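Local coordinates for T-lymphoma invasion and metastasis-inducing protein 1 (Homo sapiens, PDB 4K2P) that probably binds phosphoinositides through its PH domain and partner proteins such as Par-3 at cell junctions through the adjoining coiled-coil and extension region, at residues D132-L137 and S201-E206; S139-L144 and M190-F195. The protein carries 5 engineered substitutions. One frame throughout, in Å; residues are numbered along the deposited sequence.

Contact 1. Residues D132-L137 and S201-E206; sequences DTLRLL and SLQGGE
Leu134 and Leu202 run past each other in opposite directions where the two long helices of an antiparallel helical hairpin, the coiled-coil part of the PH-CC-Ex module, have their base: helix 133-161 starts here and helix 168-203 nears its end. The closest pair is Leu134 CD1 and Leu202 CD1 at 3.5 Å, closer than two methyl groups normally sit, and the same Leu134 methyl also lies on Leu202 CB. A chi1 of -134° at Leu134, away from the staggered values, accompanies this tight contact. Two further side chains of helix 133-161 cross Leu202 at about a right angle, so that three residues of one helix, Thr133, Leu134 and Leu137, converge on Leu202 CD1. With chi1 of -62° Thr133 keeps OG1 beside its backbone N and CG2 anti to that N, and it is Thr133 CG2 that faces Leu202 CD1, at 3.8 Å; Leu137 comes with CD1. Outward of this cluster the extended side chain of Gln203 passes Leu134 at a slant, with Gln203 NE2 3.8 Å from Leu134 CD2. Ser118 of helix 106-128 touches Leu202 as well, joining the hairpin base to the C-terminal helix of the PH domain. Gly204, the first residue here with non-helical backbone angles, has a positive phi of 64°, a conformation glycine adopts readily. At the start of the other helix Asp132 is the N-cap: Arg135 N donates to Asp132 OD1 at 3.1 Å from above the carboxylate plane, and Arg135 NE forms a salt bridge with Asp132 OD2 at 3.3 Å.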
# COMPACT_ATOMS: atom_id res chain seq x y z
N ASP A 132 -2.09 -6.03 -22.58
CA ASP A 132 -1.94 -7.21 -21.74
C ASP A 132 -1.58 -6.82 -20.31
O ASP A 132 -0.40 -6.64 -19.99
CB ASP A 132 -0.86 -8.13 -22.30
CG ASP A 132 -0.87 -9.51 -21.66
OD1 ASP A 132 -1.50 -9.69 -20.60
OD2 ASP A 132 -0.18 -10.40 -22.18
N THR A 133 -2.58 -6.70 -19.44
CA THR A 133 -2.33 -6.25 -18.08
C THR A 133 -1.47 -7.27 -17.32
O THR A 133 -0.53 -6.90 -16.63
CB THR A 133 -3.65 -6.00 -17.33
OG1 THR A 133 -4.38 -4.97 -17.99
CG2 THR A 133 -3.37 -5.57 -15.89
N LEU A 134 -1.80 -8.55 -17.47
CA LEU A 134 -1.07 -9.63 -16.80
C LEU A 134 0.41 -9.65 -17.18
O LEU A 134 1.28 -9.74 -16.32
CB LEU A 134 -1.71 -10.98 -17.12
CG LEU A 134 -1.91 -11.89 -15.92
CD1 LEU A 134 -3.07 -11.39 -15.07
CD2 LEU A 134 -2.13 -13.33 -16.35
N ARG A 135 0.69 -9.58 -18.47
CA ARG A 135 2.07 -9.58 -18.95
C ARG A 135 2.84 -8.38 -18.43
O ARG A 135 4.01 -8.49 -18.08
CB ARG A 135 2.10 -9.61 -20.48
CG ARG A 135 3.48 -9.38 -21.09
CD ARG A 135 3.43 -9.64 -22.58
NE ARG A 135 2.97 -11.01 -22.85
CZ ARG A 135 3.77 -12.07 -22.92
NH1 ARG A 135 5.09 -11.93 -22.81
NH2 ARG A 135 3.26 -13.27 -23.15
N LEU A 136 2.18 -7.22 -18.38
CA LEU A 136 2.84 -6.02 -17.91
C LEU A 136 3.22 -6.16 -16.45
O LEU A 136 4.31 -5.74 -16.05
CB LEU A 136 1.95 -4.79 -18.11
CG LEU A 136 2.50 -3.52 -17.45
CD1 LEU A 136 3.82 -3.09 -18.09
CD2 LEU A 136 1.48 -2.40 -17.54
N LEU A 137 2.33 -6.73 -15.64
CA LEU A 137 2.59 -6.89 -14.21
C LEU A 137 3.81 -7.78 -13.97
O LEU A 137 4.66 -7.46 -13.15
CB LEU A 137 1.38 -7.49 -13.50
CG LEU A 137 0.16 -6.59 -13.31
CD1 LEU A 137 -0.93 -7.37 -12.59
CD2 LEU A 137 0.50 -5.32 -12.55
N SER A 201 -4.45 -11.00 -7.56
CA SER A 201 -5.85 -10.67 -7.63
C SER A 201 -6.42 -10.97 -9.01
O SER A 201 -7.57 -11.38 -9.13
CB SER A 201 -6.06 -9.20 -7.25
OG SER A 201 -5.89 -9.02 -5.84
N LEU A 202 -5.63 -10.76 -10.06
CA LEU A 202 -6.08 -11.12 -11.40
C LEU A 202 -6.08 -12.63 -11.64
O LEU A 202 -6.96 -13.15 -12.31
CB LEU A 202 -5.22 -10.44 -12.47
CG LEU A 202 -5.34 -8.93 -12.65
CD1 LEU A 202 -4.41 -8.48 -13.76
CD2 LEU A 202 -6.77 -8.51 -12.97
N GLN A 203 -5.11 -13.34 -11.06
CA GLN A 203 -4.98 -14.78 -11.30
C GLN A 203 -5.74 -15.63 -10.28
O GLN A 203 -5.70 -16.86 -10.33
CB GLN A 203 -3.52 -15.20 -11.28
CG GLN A 203 -2.68 -14.64 -12.41
CD GLN A 203 -1.23 -15.00 -12.26
OE1 GLN A 203 -0.73 -15.12 -11.14
NE2 GLN A 203 -0.54 -15.19 -13.38
N GLY A 204 -6.44 -14.98 -9.35
CA GLY A 204 -7.14 -15.68 -8.30
C GLY A 204 -6.24 -16.45 -7.35
O GLY A 204 -6.71 -17.33 -6.63
N GLY A 205 -4.95 -16.12 -7.34
CA GLY A 205 -3.99 -16.80 -6.47
C GLY A 205 -3.93 -16.16 -5.10
O GLY A 205 -4.61 -15.18 -4.83
N GLU A 206 -3.10 -16.72 -4.22
CA GLU A 206 -2.98 -16.19 -2.86
C GLU A 206 -2.03 -15.00 -2.84
O GLU A 206 -1.09 -14.93 -3.63
CB GLU A 206 -2.51 -17.29 -1.89
CG GLU A 206 -1.10 -17.79 -2.09
CD GLU A 206 -0.75 -18.94 -1.15
OE1 GLU A 206 -1.51 -19.16 -0.19
OE2 GLU A 206 0.28 -19.61 -1.38

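Contact 2. Residues S139-L144 and M190-F195; sequences SEIKKL and MDLFRF
Leu144 crosses Phe195 at about a right angle and brings its CD1 to 3.5 Å from Phe195 CD2, the shortest approach between 139-144 and 190-195. This is the dense part of the contact: Leu144 CD1 alone lies within 3.7 Å of Phe195 CD2, Leu192 N and Asp191 CB. On the buried side Ile141 slides past Phe195 in the opposite direction, CG1 against CB. Leu192, with CG anti to its backbone N (chi1 178°), carries CD1 to 3.7 Å from Ile141 CG2. The two segments are a length of the antiparallel coiled-coil hairpin, with axes 9.5 Å apart at closest approach and N-to-C directions 158° apart. Toward the margin, where Glu140 and Asp191 are partly exposed, the packing is looser and polar groups enter. Glu140 places CB over the centre of one face of the Phe195 ring, a CH-pi contact 4.2 Å from the centroid and 7° off the normal, while its carboxylate makes a long salt bridge with Lys143 on its own helix. Asp191 meets Leu144 through CB, which also lies 3.9 Å from Leu144 CD2. Its carboxylate is held within its own helix, OD2 by Gln187 NE2 and Asp191 OD1 by Arg194 NH2, which comes to 3.1 Å from above the carboxylate plane. Arg194, itself buried, is further held through NH1 by Tyr198 OH.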
# COMPACT_ATOMS: atom_id res chain seq x y z
N SER A 139 6.20 -8.29 -16.02
CA SER A 139 7.36 -7.58 -16.54
C SER A 139 7.90 -6.59 -15.51
O SER A 139 9.11 -6.49 -15.32
CB SER A 139 7.01 -6.86 -17.83
OG SER A 139 8.07 -6.02 -18.24
N GLU A 140 7.00 -5.88 -14.85
CA GLU A 140 7.36 -4.88 -13.85
C GLU A 140 7.95 -5.57 -12.63
O GLU A 140 8.80 -5.02 -11.92
CB GLU A 140 6.14 -4.04 -13.47
CG GLU A 140 5.69 -3.09 -14.55
CD GLU A 140 6.71 -2.01 -14.86
OE1 GLU A 140 7.08 -1.26 -13.93
OE2 GLU A 140 7.15 -1.92 -16.02
N ILE A 141 7.47 -6.78 -12.38
CA ILE A 141 7.95 -7.59 -11.28
C ILE A 141 9.39 -7.99 -11.59
O ILE A 141 10.27 -7.87 -10.74
CB ILE A 141 7.04 -8.82 -11.07
CG1 ILE A 141 5.77 -8.39 -10.33
CG2 ILE A 141 7.75 -9.94 -10.30
CD1 ILE A 141 4.66 -9.42 -10.34
N LYS A 142 9.64 -8.42 -12.82
CA LYS A 142 10.98 -8.81 -13.24
C LYS A 142 11.94 -7.64 -13.12
O LYS A 142 13.08 -7.80 -12.67
CB LYS A 142 10.97 -9.33 -14.68
CG LYS A 142 10.34 -10.71 -14.84
CD LYS A 142 10.46 -11.20 -16.28
CE LYS A 142 9.75 -12.53 -16.50
NZ LYS A 142 8.27 -12.38 -16.60
N LYS A 143 11.49 -6.45 -13.49
CA LYS A 143 12.34 -5.27 -13.45
C LYS A 143 12.72 -4.93 -12.02
O LYS A 143 13.88 -4.60 -11.75
CB LYS A 143 11.65 -4.08 -14.10
CG LYS A 143 11.67 -4.13 -15.62
CD LYS A 143 10.98 -2.91 -16.21
CE LYS A 143 10.81 -3.05 -17.71
NZ LYS A 143 10.10 -1.86 -18.28
N LEU A 144 11.76 -5.04 -11.12
CA LEU A 144 12.00 -4.74 -9.72
C LEU A 144 12.98 -5.72 -9.09
O LEU A 144 13.79 -5.34 -8.27
CB LEU A 144 10.69 -4.74 -8.93
CG LEU A 144 9.90 -3.44 -9.05
CD1 LEU A 144 8.44 -3.67 -8.66
CD2 LEU A 144 10.54 -2.36 -8.20
N MET A 190 8.58 -3.00 -1.42
CA MET A 190 7.22 -2.56 -1.26
C MET A 190 6.51 -2.59 -2.63
O MET A 190 5.38 -3.06 -2.74
CB MET A 190 7.18 -1.16 -0.65
CG MET A 190 5.80 -0.65 -0.33
SD MET A 190 4.92 -1.66 0.88
CE MET A 190 6.00 -1.49 2.31
N ASP A 191 7.19 -2.11 -3.67
CA ASP A 191 6.61 -2.09 -5.01
C ASP A 191 6.40 -3.50 -5.54
O ASP A 191 5.38 -3.80 -6.16
CB ASP A 191 7.49 -1.29 -5.97
CG ASP A 191 7.37 0.22 -5.77
OD1 ASP A 191 6.32 0.69 -5.30
OD2 ASP A 191 8.33 0.93 -6.08
N LEU A 192 7.35 -4.37 -5.25
CA LEU A 192 7.30 -5.76 -5.68
C LEU A 192 6.13 -6.50 -5.01
O LEU A 192 5.44 -7.29 -5.65
CB LEU A 192 8.62 -6.45 -5.34
CG LEU A 192 8.75 -7.94 -5.68
CD1 LEU A 192 8.45 -8.20 -7.13
CD2 LEU A 192 10.14 -8.43 -5.32
N PHE A 193 5.95 -6.25 -3.72
CA PHE A 193 4.86 -6.85 -2.96
C PHE A 193 3.53 -6.38 -3.54
O PHE A 193 2.59 -7.15 -3.71
CB PHE A 193 4.99 -6.47 -1.48
CG PHE A 193 3.88 -6.98 -0.59
CD1 PHE A 193 2.75 -6.21 -0.37
CD2 PHE A 193 4.00 -8.19 0.05
CE1 PHE A 193 1.74 -6.67 0.46
CE2 PHE A 193 3.00 -8.65 0.88
CZ PHE A 193 1.87 -7.89 1.09
N ARG A 194 3.48 -5.09 -3.88
CA ARG A 194 2.28 -4.47 -4.40
C ARG A 194 1.91 -5.07 -5.76
O ARG A 194 0.74 -5.40 -6.00
CB ARG A 194 2.49 -2.96 -4.51
CG ARG A 194 1.26 -2.22 -5.01
CD ARG A 194 1.31 -0.75 -4.63
NE ARG A 194 2.47 -0.06 -5.20
CZ ARG A 194 2.56 0.37 -6.46
NH1 ARG A 194 1.57 0.14 -7.31
NH2 ARG A 194 3.65 0.99 -6.88
N PHE A 195 2.88 -5.21 -6.65
CA PHE A 195 2.61 -5.77 -7.96
C PHE A 195 2.22 -7.23 -7.83
O PHE A 195 1.40 -7.72 -8.60
CB PHE A 195 3.80 -5.61 -8.91
CG PHE A 195 3.93 -4.22 -9.47
CD1 PHE A 195 2.99 -3.73 -10.36
CD2 PHE A 195 4.99 -3.40 -9.11
CE1 PHE A 195 3.10 -2.45 -10.88
CE2 PHE A 195 5.10 -2.12 -9.63
CZ PHE A 195 4.15 -1.65 -10.51

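From the N terminus the chain first builds the PH-domain strands and helix 106-128, then turns into helix 133-161 at contact 1. It reaches 139-144 about two turns further on, runs out to the far end of the hairpin, reverses between residues 161 and 168 and returns along helix 168-203, meeting 190-195 before 201-206. Contact 2 therefore closes a loop of 45 intervening residues nested inside the 63-residue loop closed by contact 1; the two do not cross. Their centres lie 12 Å apart, and Leu137 CD2 packs on Phe195 CD1 at 3.7 Å, linking the two contacts through apolar side chains. Contact 1 borders helix 106-128, whereas helix 233-241 and strand 75-78 flank 190-195.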